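Local coordinates for uncharacterized protein MTH_862 (Methanothermobacter thermautotrophicus, PDB 2R47) that is of unknown function and belongs to an archaeal family of uncharacterised proteins (DUF2124), at residues A[58-63]-A[99-104]. Sequence-based numbering, arbitrary orientation.
Sequences PNTDFS and IGSDIE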
loop_
_atom_site.group_PDB
_atom_site.type_symbol
_atom_site.label_atom_id
_atom_site.label_comp_id
_atom_site.label_asym_id
_atom_site.label_seq_id
_atom_site.Cartn_x
_atom_site.Cartn_y
_atom_site.Cartn_z
ATOM N N PRO A 58 14.053 4.596 5.752
ATOM C CA PRO A 58 14.290 4.553 4.321
ATOM C C PRO A 58 15.580 3.793 3.985
ATOM O O PRO A 58 16.667 4.110 4.491
ATOM C CB PRO A 58 14.374 6.033 3.939
ATOM C CG PRO A 58 15.004 6.703 5.149
ATOM C CD PRO A 58 14.380 5.927 6.330
ATOM N N ASN A 59 15.448 2.800 3.110
ATOM C CA ASN A 59 16.559 1.926 2.741
ATOM C C ASN A 59 17.159 1.326 3.997
ATOM O O ASN A 59 16.462 0.661 4.714
ATOM C CB ASN A 59 17.571 2.693 1.869
ATOM C CG ASN A 59 16.967 3.107 0.539
ATOM O OD1 ASN A 59 16.437 2.274 -0.194
ATOM N ND2 ASN A 59 16.948 4.395 0.276
ATOM N N THR A 60 18.459 1.530 4.270
ATOM C CA THR A 60 18.992 1.017 5.542
ATOM C C THR A 60 19.515 2.192 6.401
ATOM O O THR A 60 20.402 2.019 7.224
ATOM C CB THR A 60 20.090 -0.057 5.324
ATOM O OG1 THR A 60 21.149 0.507 4.538
ATOM C CG2 THR A 60 19.523 -1.284 4.586
ATOM N N ASP A 61 18.958 3.376 6.192
ATOM C CA ASP A 61 19.423 4.564 6.891
ATOM C C ASP A 61 18.568 4.889 8.106
ATOM O O ASP A 61 17.692 5.730 8.039
ATOM C CB ASP A 61 19.460 5.762 5.952
ATOM C CG ASP A 61 20.245 6.922 6.524
ATOM O OD1 ASP A 61 20.693 6.854 7.700
ATOM O OD2 ASP A 61 20.434 7.891 5.775
ATOM N N PHE A 62 18.934 4.290 9.232
ATOM C CA PHE A 62 18.252 4.477 10.508
ATOM C C PHE A 62 18.217 5.935 10.959
ATOM O O PHE A 62 17.237 6.400 11.524
ATOM C CB PHE A 62 18.985 3.586 11.498
ATOM C CG PHE A 62 18.388 3.512 12.837
ATOM C CD1 PHE A 62 17.014 3.307 13.004
ATOM C CD2 PHE A 62 19.220 3.572 13.974
ATOM C CE1 PHE A 62 16.457 3.183 14.287
ATOM C CE2 PHE A 62 18.668 3.455 15.269
ATOM C CZ PHE A 62 17.288 3.284 15.415
ATOM N N SER A 63 19.299 6.673 10.696
ATOM C CA SER A 63 19.371 8.083 11.066
ATOM C C SER A 63 18.311 8.949 10.393
ATOM O O SER A 63 17.966 10.010 10.940
ATOM C CB SER A 63 20.785 8.650 10.808
ATOM O OG SER A 63 20.991 8.901 9.413
ATOM N N ILE A 99 19.652 -1.668 -5.908
ATOM C CA ILE A 99 19.311 -0.830 -4.751
ATOM C C ILE A 99 17.927 -1.172 -4.186
ATOM O O ILE A 99 17.041 -0.349 -3.979
ATOM C CB ILE A 99 19.888 0.627 -4.668
ATOM C CG1 ILE A 99 21.422 0.579 -4.624
ATOM C CG2 ILE A 99 19.446 1.345 -3.389
ATOM C CD1 ILE A 99 22.006 -0.618 -3.856
ATOM N N GLY A 100 17.803 -2.470 -3.963
ATOM C CA GLY A 100 17.585 -2.915 -2.603
ATOM C C GLY A 100 18.889 -2.489 -1.938
ATOM O O GLY A 100 19.591 -1.619 -2.442
ATOM N N SER A 101 19.251 -3.092 -0.816
ATOM C CA SER A 101 20.463 -2.658 -0.093
ATOM C C SER A 101 21.419 -3.819 -0.038
ATOM O O SER A 101 20.972 -4.956 -0.113
ATOM C CB SER A 101 20.087 -2.223 1.315
ATOM O OG SER A 101 19.104 -1.222 1.257
ATOM N N ASP A 102 22.721 -3.575 0.096
ATOM C CA ASP A 102 23.585 -4.744 0.182
ATOM C C ASP A 102 23.428 -5.452 1.540
ATOM O O ASP A 102 23.040 -4.827 2.524
ATOM C CB ASP A 102 25.021 -4.510 -0.348
ATOM C CG ASP A 102 25.936 -3.833 0.633
ATOM O OD1 ASP A 102 25.560 -3.643 1.804
ATOM O OD2 ASP A 102 27.073 -3.497 0.223
ATOM N N ILE A 103 23.665 -6.761 1.560
ATOM C CA ILE A 103 23.377 -7.568 2.744
ATOM C C ILE A 103 24.119 -7.069 3.975
ATOM O O ILE A 103 23.583 -7.125 5.077
ATOM C CB ILE A 103 23.652 -9.088 2.509
ATOM C CG1 ILE A 103 22.931 -9.950 3.560
ATOM C CG2 ILE A 103 25.173 -9.399 2.431
ATOM C CD1 ILE A 103 21.403 -9.935 3.448
ATOM N N GLU A 104 25.339 -6.567 3.794
ATOM C CA GLU A 104 26.057 -6.069 4.960
ATOM C C GLU A 104 25.458 -4.779 5.520
ATOM O O GLU A 104 25.497 -4.603 6.740
ATOM C CB GLU A 104 27.570 -5.969 4.733
ATOM C CG GLU A 104 28.276 -7.334 4.570
ATOM C CD GLU A 104 28.111 -8.306 5.752
ATOM O OE1 GLU A 104 28.182 -7.868 6.929
ATOM O OE2 GLU A 104 27.924 -9.522 5.489
#
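Thr60 and Ser101 make the closest van der Waals contact of this small interface, which buries 136 Å² over both sides. The methyl of Thr60 does the touching: CG2 lies 3.4 Å from Ser101 CB, tighter than carbon atoms usually approach, and 3.4 Å from Ser101 OG, so it meets the whole CH2-OH group. Both CB atoms point toward the opposing segment. With chi1 at 58°, Thr60 OG1 is flanked by both backbone arms and CG2 lies opposite the carbonyl carbon, which turns methyl rather than hydroxyl to the serine.

Looser contacts flank this pair. Asn59 CB stands 4.2 Å from Ser101 OG, while the amide oxygen OD1 of Asn59 reaches no nearer than 4.5 Å to the methyl CG2 of Ile99.

No hydrogen bond crosses between the segments; those of 58-63 lie within it, whereas Asp102 bonds just past the end of its own segment. A type II' turn from Pro58 to Asp61, closed by Asp61 N to Pro58 O at 2.9 Å, presents Asn59 and Thr60 at its two central positions; the positive phi of Asn59 (54°) is what this turn type requires. Beyond the turn, Ser63 OG donates to Asp61 OD1 at 2.7 Å, on the syn side and 27° out of the carboxylate plane. Asp102 is the N-cap of helix 103-113, its OD1 accepting from Asp105 N, one residue beyond the segment.

The contact thus sets the turn after strand 53-58, at the carboxyl ends of parallel sheet strands, against the loop leading into helix 103-113, whose Val106 also touches both Thr60 and Ser101. With a methyl facing a CH2-OH group and no bond across, the chemistry implies association by shape and dispersion; the polar bonds lie in the turn and at the helix N-cap, not across the contact.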